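Local coordinates for protein inositol dehydrogenase (Lactobacillus casei, PDB 4MKX) that probably oxidises scyllo-inositol with NAD as cofactor, as a member of the Gfo/Idh/MocA family of Rossmann-fold dehydrogenases, at residues K16-I22 with H42-A48; D82-I86 with E311-V315; I97-N102 with H122-I127; G104-E110 with N132-G138; M140-D144 with V324-D330. All coordinates share one frame; numbering follows the deposited sequence.

Contact 1: residues K16-I22 with H42-A48; sequences KTIKIGI and HAKLQAA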
# COMPACT_ATOMS: atom_id res chain seq x y z
N LYS A 16 44.11 9.06 -11.26
CA LYS A 16 44.14 8.00 -12.26
C LYS A 16 43.19 6.84 -12.00
O LYS A 16 42.02 7.03 -11.65
CB LYS A 16 45.58 7.50 -12.46
CG LYS A 16 45.89 7.00 -13.87
CD LYS A 16 47.29 7.36 -14.31
CE LYS A 16 48.22 6.15 -14.31
NZ LYS A 16 48.54 5.68 -12.94
N THR A 17 43.71 5.63 -12.18
CA THR A 17 42.92 4.41 -12.09
C THR A 17 43.44 3.54 -10.96
O THR A 17 44.63 3.20 -10.92
CB THR A 17 43.01 3.61 -13.40
OG1 THR A 17 42.55 4.42 -14.49
CG2 THR A 17 42.17 2.36 -13.32
N ILE A 18 42.56 3.18 -10.03
CA ILE A 18 42.92 2.31 -8.91
C ILE A 18 42.88 0.87 -9.38
O ILE A 18 41.83 0.39 -9.80
CB ILE A 18 41.94 2.48 -7.74
CG1 ILE A 18 41.86 3.95 -7.30
CG2 ILE A 18 42.33 1.58 -6.56
CD1 ILE A 18 43.18 4.51 -6.82
N LYS A 19 44.00 0.16 -9.31
CA LYS A 19 44.02 -1.25 -9.70
C LYS A 19 43.72 -2.09 -8.47
O LYS A 19 44.34 -1.92 -7.43
CB LYS A 19 45.37 -1.63 -10.29
CG LYS A 19 45.64 -0.96 -11.63
CD LYS A 19 47.10 -1.10 -12.04
CE LYS A 19 47.38 -0.33 -13.32
NZ LYS A 19 48.72 0.31 -13.29
N ILE A 20 42.77 -3.01 -8.60
CA ILE A 20 42.27 -3.75 -7.44
C ILE A 20 42.51 -5.23 -7.60
O ILE A 20 42.34 -5.78 -8.68
CB ILE A 20 40.75 -3.48 -7.26
CG1 ILE A 20 40.54 -1.99 -7.02
CG2 ILE A 20 40.18 -4.32 -6.12
CD1 ILE A 20 39.10 -1.59 -6.87
N GLY A 21 42.91 -5.89 -6.52
CA GLY A 21 42.95 -7.34 -6.53
C GLY A 21 41.88 -7.87 -5.61
O GLY A 21 41.60 -7.27 -4.58
N ILE A 22 41.27 -8.99 -5.98
CA ILE A 22 40.20 -9.56 -5.20
C ILE A 22 40.55 -10.98 -4.76
O ILE A 22 41.22 -11.72 -5.48
CB ILE A 22 38.84 -9.54 -5.97
CG1 ILE A 22 37.68 -9.91 -5.04
CG2 ILE A 22 38.87 -10.47 -7.19
CD1 ILE A 22 36.31 -9.56 -5.62
N HIS A 42 37.03 4.81 -12.47
CA HIS A 42 38.40 4.98 -11.99
C HIS A 42 38.94 3.73 -11.31
O HIS A 42 39.78 3.82 -10.42
CB HIS A 42 38.53 6.17 -11.04
CG HIS A 42 37.98 7.45 -11.60
ND1 HIS A 42 38.29 7.90 -12.86
CD2 HIS A 42 37.14 8.37 -11.06
CE1 HIS A 42 37.66 9.05 -13.08
NE2 HIS A 42 36.96 9.35 -12.00
N ALA A 43 38.47 2.57 -11.75
CA ALA A 43 38.93 1.32 -11.16
C ALA A 43 39.14 0.27 -12.23
O ALA A 43 38.48 0.27 -13.27
CB ALA A 43 37.94 0.82 -10.13
N LYS A 44 40.09 -0.63 -11.97
CA LYS A 44 40.36 -1.74 -12.85
C LYS A 44 40.50 -2.98 -11.99
O LYS A 44 41.20 -2.95 -10.97
CB LYS A 44 41.67 -1.47 -13.59
CG LYS A 44 42.15 -2.61 -14.45
CD LYS A 44 43.44 -2.19 -15.16
CE LYS A 44 44.04 -3.35 -15.95
NZ LYS A 44 43.06 -3.96 -16.89
N LEU A 45 39.85 -4.08 -12.38
CA LEU A 45 40.09 -5.34 -11.70
C LEU A 45 41.33 -5.98 -12.32
O LEU A 45 41.28 -6.50 -13.43
CB LEU A 45 38.89 -6.28 -11.80
CG LEU A 45 38.97 -7.50 -10.87
CD1 LEU A 45 38.91 -7.07 -9.43
CD2 LEU A 45 37.86 -8.48 -11.18
N GLN A 46 42.43 -5.91 -11.59
CA GLN A 46 43.75 -6.26 -12.11
C GLN A 46 44.13 -7.70 -11.78
O GLN A 46 44.72 -8.41 -12.60
CB GLN A 46 44.79 -5.31 -11.53
CG GLN A 46 46.23 -5.72 -11.82
CD GLN A 46 46.64 -5.44 -13.25
OE1 GLN A 46 45.91 -4.81 -14.01
NE2 GLN A 46 47.82 -5.92 -13.62
N ALA A 47 43.78 -8.13 -10.57
CA ALA A 47 44.22 -9.44 -10.09
C ALA A 47 43.12 -10.14 -9.31
O ALA A 47 42.24 -9.50 -8.74
CB ALA A 47 45.46 -9.28 -9.23
N ALA A 48 43.18 -11.47 -9.30
CA ALA A 48 42.25 -12.29 -8.52
C ALA A 48 43.02 -13.42 -7.86
O ALA A 48 43.97 -13.96 -8.44
CB ALA A 48 41.14 -12.84 -9.40

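Contact 2: residues D82-I86 with E311-V315; sequences DAVFI and EQAFV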
# COMPACT_ATOMS: atom_id res chain seq x y z
N ASP A 82 46.79 -1.55 -6.18
CA ASP A 82 46.88 -0.48 -5.18
C ASP A 82 46.01 -0.82 -3.98
O ASP A 82 46.21 -0.28 -2.89
CB ASP A 82 46.36 0.82 -5.78
CG ASP A 82 47.07 1.19 -7.07
OD1 ASP A 82 48.32 1.24 -7.06
OD2 ASP A 82 46.38 1.40 -8.09
N ALA A 83 45.05 -1.71 -4.20
CA ALA A 83 44.01 -2.01 -3.20
C ALA A 83 43.51 -3.43 -3.33
O ALA A 83 43.64 -4.05 -4.39
CB ALA A 83 42.86 -1.02 -3.33
N VAL A 84 42.90 -3.95 -2.26
CA VAL A 84 42.38 -5.31 -2.28
C VAL A 84 40.93 -5.33 -1.82
O VAL A 84 40.54 -4.52 -0.99
CB VAL A 84 43.19 -6.26 -1.37
CG1 VAL A 84 44.64 -6.32 -1.82
CG2 VAL A 84 43.12 -5.81 0.07
N PHE A 85 40.15 -6.25 -2.38
CA PHE A 85 38.80 -6.53 -1.89
C PHE A 85 38.86 -7.91 -1.29
O PHE A 85 39.17 -8.88 -1.99
CB PHE A 85 37.80 -6.54 -3.04
CG PHE A 85 36.98 -5.29 -3.15
CD1 PHE A 85 37.60 -4.07 -3.42
CD2 PHE A 85 35.60 -5.33 -3.02
CE1 PHE A 85 36.85 -2.91 -3.53
CE2 PHE A 85 34.85 -4.17 -3.12
CZ PHE A 85 35.47 -2.96 -3.38
N ILE A 86 38.57 -8.01 0.01
CA ILE A 86 38.62 -9.28 0.69
C ILE A 86 37.21 -9.85 0.81
O ILE A 86 36.38 -9.33 1.56
CB ILE A 86 39.29 -9.13 2.05
CG1 ILE A 86 40.76 -8.77 1.84
CG2 ILE A 86 39.18 -10.43 2.86
CD1 ILE A 86 41.44 -8.20 3.07
N GLU A 311 31.22 0.29 -3.30
CA GLU A 311 32.43 0.05 -4.08
C GLU A 311 32.96 1.38 -4.61
O GLU A 311 34.16 1.65 -4.53
CB GLU A 311 32.14 -0.90 -5.25
CG GLU A 311 31.80 -2.33 -4.82
CD GLU A 311 30.93 -3.03 -5.83
OE1 GLU A 311 30.57 -2.39 -6.83
OE2 GLU A 311 30.56 -4.20 -5.61
N GLN A 312 32.07 2.21 -5.14
CA GLN A 312 32.50 3.50 -5.67
C GLN A 312 33.03 4.39 -4.57
O GLN A 312 34.01 5.13 -4.76
CB GLN A 312 31.36 4.19 -6.42
CG GLN A 312 31.82 5.39 -7.26
CD GLN A 312 32.73 4.99 -8.42
OE1 GLN A 312 32.27 4.39 -9.40
NE2 GLN A 312 34.02 5.32 -8.32
N ALA A 313 32.40 4.33 -3.40
CA ALA A 313 32.85 5.14 -2.27
C ALA A 313 34.26 4.75 -1.84
O ALA A 313 35.06 5.60 -1.46
CB ALA A 313 31.87 5.01 -1.10
N PHE A 314 34.57 3.45 -1.89
CA PHE A 314 35.90 2.99 -1.52
C PHE A 314 36.95 3.54 -2.48
O PHE A 314 37.97 4.08 -2.06
CB PHE A 314 35.94 1.46 -1.46
CG PHE A 314 37.31 0.89 -1.23
CD1 PHE A 314 37.93 1.00 0.02
CD2 PHE A 314 37.96 0.22 -2.24
CE1 PHE A 314 39.20 0.47 0.23
CE2 PHE A 314 39.22 -0.32 -2.05
CZ PHE A 314 39.84 -0.20 -0.80
N VAL A 315 36.67 3.41 -3.78
CA VAL A 315 37.58 3.92 -4.81
C VAL A 315 37.78 5.43 -4.69
O VAL A 315 38.92 5.91 -4.75
CB VAL A 315 37.09 3.53 -6.22
CG1 VAL A 315 37.90 4.25 -7.29
CG2 VAL A 315 37.20 2.02 -6.41

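Contact 3: residues I97-N102 with H122-I127; sequences IESALN and HTQQVI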
# COMPACT_ATOMS: atom_id res chain seq x y z
N ILE A 97 43.57 -9.03 5.83
CA ILE A 97 43.61 -7.60 6.14
C ILE A 97 45.03 -7.17 6.58
O ILE A 97 45.58 -6.20 6.06
CB ILE A 97 42.59 -7.22 7.23
CG1 ILE A 97 41.17 -7.26 6.68
CG2 ILE A 97 42.86 -5.83 7.75
CD1 ILE A 97 40.13 -7.23 7.80
N GLU A 98 45.61 -7.88 7.54
CA GLU A 98 46.94 -7.55 8.04
C GLU A 98 48.00 -7.61 6.96
O GLU A 98 48.83 -6.71 6.83
CB GLU A 98 47.32 -8.45 9.22
CG GLU A 98 46.53 -8.13 10.49
CD GLU A 98 46.92 -9.01 11.66
OE1 GLU A 98 47.98 -9.66 11.60
OE2 GLU A 98 46.15 -9.06 12.64
N SER A 99 47.99 -8.69 6.18
CA SER A 99 48.95 -8.86 5.11
C SER A 99 48.85 -7.77 4.06
O SER A 99 49.86 -7.25 3.58
CB SER A 99 48.76 -10.22 4.44
OG SER A 99 49.45 -10.26 3.21
N ALA A 100 47.62 -7.42 3.68
CA ALA A 100 47.44 -6.39 2.66
C ALA A 100 47.95 -5.04 3.14
O ALA A 100 48.61 -4.32 2.39
CB ALA A 100 45.97 -6.29 2.26
N LEU A 101 47.67 -4.71 4.40
CA LEU A 101 48.09 -3.43 4.95
C LEU A 101 49.62 -3.39 5.08
O LEU A 101 50.24 -2.36 4.79
CB LEU A 101 47.44 -3.18 6.31
CG LEU A 101 45.95 -2.86 6.26
CD1 LEU A 101 45.42 -2.67 7.69
CD2 LEU A 101 45.70 -1.61 5.44
N ASN A 102 50.21 -4.50 5.49
CA ASN A 102 51.66 -4.58 5.62
C ASN A 102 52.38 -4.44 4.28
O ASN A 102 53.53 -3.99 4.23
CB ASN A 102 52.06 -5.88 6.33
CG ASN A 102 51.80 -5.83 7.84
OD1 ASN A 102 51.96 -4.79 8.47
ND2 ASN A 102 51.41 -6.97 8.41
N HIS A 122 44.10 -7.41 17.73
CA HIS A 122 45.43 -7.45 17.13
C HIS A 122 45.39 -6.75 15.78
O HIS A 122 46.28 -5.98 15.43
CB HIS A 122 45.89 -8.90 16.95
CG HIS A 122 47.27 -9.04 16.39
ND1 HIS A 122 47.52 -9.08 15.03
CD2 HIS A 122 48.48 -9.17 17.00
CE1 HIS A 122 48.82 -9.22 14.83
NE2 HIS A 122 49.42 -9.28 16.01
N THR A 123 44.33 -7.01 15.02
CA THR A 123 44.17 -6.36 13.72
C THR A 123 43.91 -4.86 13.84
O THR A 123 44.40 -4.08 13.03
CB THR A 123 43.06 -7.05 12.90
OG1 THR A 123 43.44 -8.41 12.68
CG2 THR A 123 42.86 -6.35 11.55
N GLN A 124 43.12 -4.46 14.83
CA GLN A 124 42.92 -3.04 15.10
C GLN A 124 44.25 -2.32 15.28
O GLN A 124 44.41 -1.19 14.81
CB GLN A 124 42.06 -2.84 16.33
CG GLN A 124 40.59 -3.08 16.08
CD GLN A 124 39.77 -2.86 17.33
OE1 GLN A 124 39.78 -3.69 18.23
NE2 GLN A 124 39.07 -1.73 17.39
N GLN A 125 45.19 -2.96 15.96
CA GLN A 125 46.52 -2.38 16.15
C GLN A 125 47.25 -2.21 14.81
O GLN A 125 47.80 -1.15 14.53
CB GLN A 125 47.34 -3.23 17.12
CG GLN A 125 48.81 -2.84 17.21
CD GLN A 125 49.03 -1.47 17.85
OE1 GLN A 125 48.10 -0.86 18.38
NE2 GLN A 125 50.27 -1.01 17.83
N VAL A 126 47.22 -3.25 13.98
CA VAL A 126 47.85 -3.20 12.66
C VAL A 126 47.23 -2.08 11.82
O VAL A 126 47.93 -1.30 11.18
CB VAL A 126 47.76 -4.54 11.91
CG1 VAL A 126 48.39 -4.43 10.53
CG2 VAL A 126 48.47 -5.64 12.68
N ILE A 127 45.90 -1.98 11.85
CA ILE A 127 45.21 -0.91 11.14
C ILE A 127 45.66 0.47 11.62
O ILE A 127 45.90 1.37 10.81
CB ILE A 127 43.67 -1.04 11.29
CG1 ILE A 127 43.17 -2.30 10.59
CG2 ILE A 127 42.98 0.19 10.76
CD1 ILE A 127 41.70 -2.63 10.88

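Contact 4: residues G104-E110 with N132-G138; sequences GKHVFSE and NLKFQLG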
# COMPACT_ATOMS: atom_id res chain seq x y z
N GLY A 104 51.28 -2.46 2.02
CA GLY A 104 50.95 -1.12 1.56
C GLY A 104 49.74 -1.03 0.65
O GLY A 104 49.68 -0.16 -0.23
N LYS A 105 48.76 -1.90 0.84
CA LYS A 105 47.55 -1.86 0.01
C LYS A 105 46.35 -1.37 0.81
O LYS A 105 46.18 -1.72 1.98
CB LYS A 105 47.24 -3.24 -0.57
CG LYS A 105 48.43 -3.94 -1.20
CD LYS A 105 49.08 -3.09 -2.28
CE LYS A 105 50.26 -3.83 -2.92
NZ LYS A 105 51.02 -2.96 -3.88
N HIS A 106 45.51 -0.55 0.17
CA HIS A 106 44.23 -0.13 0.75
C HIS A 106 43.32 -1.34 0.82
O HIS A 106 43.41 -2.25 -0.01
CB HIS A 106 43.59 0.95 -0.12
CG HIS A 106 44.44 2.17 -0.27
ND1 HIS A 106 44.46 3.18 0.66
CD2 HIS A 106 45.28 2.55 -1.26
CE1 HIS A 106 45.29 4.13 0.26
NE2 HIS A 106 45.80 3.77 -0.90
N VAL A 107 42.44 -1.37 1.82
CA VAL A 107 41.67 -2.58 2.08
C VAL A 107 40.17 -2.35 2.20
O VAL A 107 39.72 -1.53 3.00
CB VAL A 107 42.14 -3.27 3.38
CG1 VAL A 107 41.25 -4.47 3.69
CG2 VAL A 107 43.61 -3.69 3.25
N PHE A 108 39.41 -3.05 1.36
CA PHE A 108 37.98 -3.23 1.59
C PHE A 108 37.79 -4.66 2.06
O PHE A 108 38.24 -5.61 1.40
CB PHE A 108 37.21 -3.02 0.28
CG PHE A 108 35.71 -3.28 0.40
CD1 PHE A 108 35.21 -4.57 0.30
CD2 PHE A 108 34.83 -2.22 0.57
CE1 PHE A 108 33.84 -4.82 0.41
CE2 PHE A 108 33.46 -2.46 0.67
CZ PHE A 108 32.97 -3.77 0.59
N SER A 109 37.09 -4.85 3.18
CA SER A 109 36.81 -6.20 3.63
C SER A 109 35.32 -6.40 3.78
O SER A 109 34.65 -5.54 4.32
CB SER A 109 37.50 -6.45 4.98
OG SER A 109 37.18 -7.73 5.47
N GLU A 110 34.81 -7.53 3.32
CA GLU A 110 33.45 -7.90 3.67
C GLU A 110 33.30 -8.14 5.16
O GLU A 110 34.28 -8.39 5.87
CB GLU A 110 32.98 -9.14 2.91
CG GLU A 110 32.33 -8.82 1.58
CD GLU A 110 31.08 -7.96 1.75
OE1 GLU A 110 30.45 -8.00 2.83
OE2 GLU A 110 30.71 -7.24 0.79
N ASN A 132 47.62 5.89 7.01
CA ASN A 132 47.63 6.48 5.67
C ASN A 132 46.94 5.60 4.62
O ASN A 132 46.82 6.00 3.46
CB ASN A 132 49.07 6.80 5.24
CG ASN A 132 49.93 5.55 5.06
OD1 ASN A 132 49.85 4.59 5.84
ND2 ASN A 132 50.77 5.56 4.04
N LEU A 133 46.51 4.41 5.03
CA LEU A 133 45.80 3.52 4.12
C LEU A 133 44.33 3.47 4.50
O LEU A 133 43.99 3.51 5.68
CB LEU A 133 46.40 2.12 4.16
CG LEU A 133 47.87 2.05 3.74
CD1 LEU A 133 48.45 0.67 4.02
CD2 LEU A 133 48.01 2.40 2.27
N LYS A 134 43.47 3.40 3.49
CA LYS A 134 42.04 3.31 3.71
C LYS A 134 41.66 1.91 4.16
O LYS A 134 42.18 0.92 3.63
CB LYS A 134 41.30 3.64 2.41
CG LYS A 134 41.56 5.05 1.89
CD LYS A 134 41.27 6.08 2.96
CE LYS A 134 41.73 7.46 2.53
NZ LYS A 134 41.84 8.39 3.69
N PHE A 135 40.75 1.82 5.13
CA PHE A 135 40.19 0.52 5.50
C PHE A 135 38.68 0.68 5.58
O PHE A 135 38.19 1.59 6.24
CB PHE A 135 40.73 0.04 6.86
CG PHE A 135 40.02 -1.16 7.38
CD1 PHE A 135 40.29 -2.42 6.87
CD2 PHE A 135 39.04 -1.03 8.36
CE1 PHE A 135 39.61 -3.54 7.34
CE2 PHE A 135 38.35 -2.13 8.83
CZ PHE A 135 38.64 -3.39 8.32
N GLN A 136 37.96 -0.21 4.89
CA GLN A 136 36.50 -0.10 4.82
C GLN A 136 35.86 -1.47 4.97
O GLN A 136 36.26 -2.43 4.31
CB GLN A 136 36.10 0.54 3.49
CG GLN A 136 34.61 0.86 3.37
CD GLN A 136 34.29 1.67 2.13
OE1 GLN A 136 35.10 2.47 1.67
NE2 GLN A 136 33.11 1.44 1.56
N LEU A 137 34.85 -1.55 5.84
CA LEU A 137 34.08 -2.78 6.02
C LEU A 137 32.79 -2.74 5.21
O LEU A 137 32.16 -1.69 5.11
CB LEU A 137 33.73 -2.97 7.49
CG LEU A 137 34.90 -3.51 8.28
CD1 LEU A 137 34.69 -3.26 9.77
CD2 LEU A 137 35.04 -4.99 7.99
N GLY A 138 32.39 -3.89 4.66
CA GLY A 138 31.24 -3.94 3.75
C GLY A 138 29.85 -3.89 4.38
O GLY A 138 28.99 -4.72 4.07

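Contact 5: residues M140-D144 with V324-D330; sequences MRRFD and VGITAED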
# COMPACT_ATOMS: atom_id res chain seq x y z
N MET A 140 26.93 -2.62 3.70
CA MET A 140 26.38 -1.95 2.53
C MET A 140 25.06 -1.22 2.78
O MET A 140 24.71 -0.33 2.01
CB MET A 140 26.25 -2.91 1.34
CG MET A 140 25.06 -3.86 1.38
SD MET A 140 25.22 -5.12 2.66
CE MET A 140 23.79 -6.13 2.33
N ARG A 141 24.35 -1.56 3.85
CA ARG A 141 23.08 -0.88 4.10
C ARG A 141 23.30 0.60 4.36
O ARG A 141 22.43 1.42 4.07
CB ARG A 141 22.34 -1.53 5.26
CG ARG A 141 21.95 -2.97 4.97
CD ARG A 141 20.98 -3.45 6.01
NE ARG A 141 20.84 -4.89 5.96
CZ ARG A 141 20.14 -5.59 6.85
NH1 ARG A 141 19.53 -4.97 7.84
NH2 ARG A 141 20.09 -6.92 6.74
N ARG A 142 24.48 0.97 4.83
CA ARG A 142 24.79 2.38 5.00
C ARG A 142 24.82 3.14 3.67
O ARG A 142 24.76 4.37 3.67
CB ARG A 142 26.12 2.58 5.72
CG ARG A 142 26.13 2.00 7.12
CD ARG A 142 27.31 2.57 7.86
NE ARG A 142 27.53 1.93 9.15
CZ ARG A 142 28.27 2.48 10.10
NH1 ARG A 142 28.82 3.66 9.89
NH2 ARG A 142 28.44 1.85 11.26
N PHE A 143 24.91 2.41 2.56
CA PHE A 143 24.92 3.05 1.24
C PHE A 143 23.64 2.89 0.46
O PHE A 143 23.51 3.38 -0.66
CB PHE A 143 26.10 2.53 0.42
CG PHE A 143 27.42 2.92 0.98
CD1 PHE A 143 28.03 2.15 1.95
CD2 PHE A 143 28.03 4.10 0.57
CE1 PHE A 143 29.25 2.52 2.49
CE2 PHE A 143 29.24 4.48 1.11
CZ PHE A 143 29.84 3.69 2.07
N ASP A 144 22.67 2.21 1.05
CA ASP A 144 21.40 1.96 0.38
C ASP A 144 20.56 3.23 0.39
O ASP A 144 20.47 3.90 1.43
CB ASP A 144 20.65 0.85 1.12
CG ASP A 144 19.28 0.61 0.57
OD1 ASP A 144 19.16 0.04 -0.54
OD2 ASP A 144 18.29 0.98 1.23
N VAL A 324 35.74 7.22 4.90
CA VAL A 324 34.34 6.91 4.67
C VAL A 324 33.56 6.82 5.99
O VAL A 324 32.36 7.09 6.05
CB VAL A 324 34.20 5.61 3.83
CG1 VAL A 324 32.82 5.00 3.93
CG2 VAL A 324 34.56 5.90 2.37
N GLY A 325 34.26 6.47 7.06
CA GLY A 325 33.65 6.51 8.39
C GLY A 325 33.13 5.18 8.91
O GLY A 325 32.40 5.14 9.89
N ILE A 326 33.51 4.10 8.24
CA ILE A 326 33.20 2.76 8.73
C ILE A 326 34.49 2.13 9.22
O ILE A 326 35.38 1.80 8.42
CB ILE A 326 32.57 1.89 7.63
CG1 ILE A 326 31.33 2.58 7.05
CG2 ILE A 326 32.20 0.52 8.17
CD1 ILE A 326 30.74 1.88 5.84
N THR A 327 34.60 1.95 10.53
CA THR A 327 35.89 1.60 11.14
C THR A 327 35.99 0.16 11.59
O THR A 327 35.01 -0.58 11.60
CB THR A 327 36.17 2.49 12.36
OG1 THR A 327 35.25 2.17 13.41
CG2 THR A 327 36.00 3.94 11.98
N ALA A 328 37.20 -0.23 12.00
CA ALA A 328 37.43 -1.54 12.56
C ALA A 328 36.60 -1.70 13.82
O ALA A 328 36.22 -2.81 14.17
CB ALA A 328 38.90 -1.72 12.88
N GLU A 329 36.33 -0.59 14.50
CA GLU A 329 35.54 -0.60 15.73
C GLU A 329 34.09 -0.95 15.44
O GLU A 329 33.45 -1.63 16.23
CB GLU A 329 35.61 0.75 16.44
CG GLU A 329 34.82 0.80 17.77
CD GLU A 329 35.47 -0.01 18.88
OE1 GLU A 329 36.67 -0.34 18.77
OE2 GLU A 329 34.78 -0.34 19.87
N ASP A 330 33.56 -0.46 14.32
CA ASP A 330 32.21 -0.85 13.92
C ASP A 330 32.20 -2.35 13.68
O ASP A 330 31.23 -3.04 13.99
CB ASP A 330 31.79 -0.10 12.66
CG ASP A 330 31.60 1.38 12.91
OD1 ASP A 330 31.01 1.73 13.94
OD2 ASP A 330 32.04 2.20 12.07
O HOH W 1 29.17 3.68 13.61

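Contact 1: residues K16-I22 with H42-A48
I18 to I22 and A43 to A48 run side by side as parallel strands, their axes 4.5 Å apart at closest approach and inclined by 26°. I18 N donates to H42 O at 2.9 Å; K44 N returns a bond to I18 O, and I20 N meets K44 O at 2.8 Å. I20 O then takes two donors, Q46 N at 2.9 Å and, weakly, A47 N at 3.3 Å. This is a beta bulge: the register moves on by one, G21 pairs with A47, and I22 N continues the ladder on A47 O. Together with helix 27-38 the strands form the first beta-alpha-beta unit of the Rossmann fold. Facing that helix, I22 has CG1 anti to the backbone N (chi1 -170°), which brings its other branch, CG2, to 4.0 Å from A48 CB and 4.1 Å from L45 CD1. On the face of K19 and K44, aliphatic stems do the touching: K19 CB lies 3.9 Å from Q46 CB, and T17 CG2 rests across K44 CB. The polar ends leave the strand pair, K19 NZ for a salt bridge with D80 and Q46 NE2 for E67.

Contact 2: residues D82-I86 with E311-V315
A83 directs its methyl at the rim of the F314 ring: CB lies near the ring plane, 3.9 Å from CE2 and 4.0 Å from CZ. The next residue, V84, turns its side chain to the other side of the sheet, onto A100 of helix 93-102, and offers F314 little more than its carbonyl, with O at 4.4 Å from CZ. Strand 83-86 is the fourth in the chain of the parallel Rossmann sheet, and helix 304-319, from far along the chain, packs back across it; the short segments run roughly antiparallel (152°), their axes 11.3 Å apart. Large side chains span this distance. F314 has CG anti to its own N (chi1 174°), which sends its ring from the helix toward the strand. F85 slides past it in the opposite direction, CE1 coming to 3.6 Å from F314 CD2, with the ring planes nearly perpendicular (84°) and the centroids 5.5 Å apart. The far side of the F85 tip meets E311, whose CG approaches CE2 at 3.9 Å; the glutamate touches only through its aliphatic stem, as its carboxylate is bound by H32 and N35. F85 is further enclosed by the rings of F108, stacked on it, and H32, set edge-to-face.

Contact 3: residues I97-N102 with H122-I127
H122 presents the ND1 edge of its imidazole to E98, with OE2 lying 2.8 Å from ND1, in the ring plane, in a fairly straight bond (157°). The carboxylate is not coplanar with the ring, and ND1 approaches OE2 from above the carboxylate plane. T123 OG1 donates to the same oxygen, also at 2.8 Å, but on its anti side and nearer to the plane. Two donors from neighbouring residues thus grip one oxygen, which restrains the rotation of the carboxylate. H122 reaches it with CG anti to the backbone N (chi1 -178°), while E98 stretches out beyond CG and lays that carbon 3.8 Å from V126 CG2. An alanine at E98 would take away the shared acceptor and is likely to leave H122 ND1 and T123 OG1 without this partner and the H122 ring free to turn. Deeper in, the contact is apolar: I97 CG2 meets T123 CG2 at 3.8 Å, and L101 CD1 meets I127 CG1 at 3.7 Å. I97 and L101 also rest on V107 of the sheet beneath. Helices 93-102 and 117-128 run nearly parallel (15°), their axes 9.8 Å apart, as expected of successive crossover helices covering one face of a Rossmann sheet.

Contact 4: residues G104-E110 with N132-G138
H106 and K134 begin the pairing of strands 106-109 and 135-137, which with helix 117-128 make the last beta-alpha-beta unit of the Rossmann sheet. Backbone bonds form a regular parallel ladder: V107 N to K134 O (2.9 Å), Q136 N to V107 O, S109 N to Q136 O (2.8 Å) and G138 N to S109 O. A side chain lengthens it by one rung. H106, with CG beside its backbone N (chi1 -59°), brings ND1 to 3.0 Å from K134 N; the bond is almost straight (172°) and lies in the ring plane, consistent with ND1 carrying no proton. One face of this imidazole receives a CH-pi contact from L133 CD2, 4.0 Å from the centroid and 18° off the normal. A valine in place of H106 would probably leave K134 N without this acceptor and L133 CD2 without the ring face it packs on. The apolar pair is V107 with F135, CG1 touching the ring edge 3.9 Å from CD1. On the opposite face of the sheet an amide meets a ring: Q136 lies steeply tilted against F108, NE2 being 4.0 Å from CE2. At the end of the ladder, F108 CZ abuts the backbone of G138, 3.6 Å from its CA.

Contact 5: residues M140-D144 with V324-D330
F143 and two aliphatic residues make the close-packed half of this contact. The ring turns its edge to V324 and I326: CZ lies 3.7 Å from V324 CG1, and CE1 is at the same 3.7 Å from I326 CD1, with both methyls near the ring plane. I326 and F143 come at each other from opposite directions, and the sheet residue Q136 and A313 of helix 304-319 also touch the ring, so this half continues into the body of the domain. The other half is looser and polar. R142 leaves the backbone with CG beside N (chi1 -62°) and then extends to NE, sliding past I326 with CD 4.0 Å from I326 CD1. Its guanidinium arrives at the D330 carboxylate without settling flat against it: the planes are 59° apart, and the salt bridge from NH2 to OD2 is long, at 3.7 Å. A water fills in on the second oxygen, accepting from R142 NH2 at 3.1 Å and donating to D330 OD1 at 2.7 Å. Both charges have firmer partners in helix 197-207, D201 for R142 and R204 for D330, so the long R142-D330 pair is probably one member of a small charge network. The carboxylate is further held from within its own segment. OD2 accepts from T327 N at 3.0 Å in a nearly straight bond (172°), and T327 OG1 in turn accepts from D330 N. This reciprocal pair is the capping box that starts helix 328-347.

In the fold
Contacts 1, 2 and 4 share the parallel Rossmann sheet: strand 83-86 lies between the strand pairs of contacts 1 and 4 and bonds to both. Those two are backbone ladders, one bulged and one extended by a histidine, and like contact 3 they are partly buried. Contact 2, wholly buried, depends on aromatic packing against helix 304-319 on one face of the sheet; contact 3 joins two helices on the other, apolar next to the strands and polar toward the outside. Contact 5 is a surface contact beyond the last strand, where a ring-edge apolar cluster and a water-bridged charge pair replace regular pairing. It touches contact 2 through F143, contact 3 through E329 and contact 4 through T327.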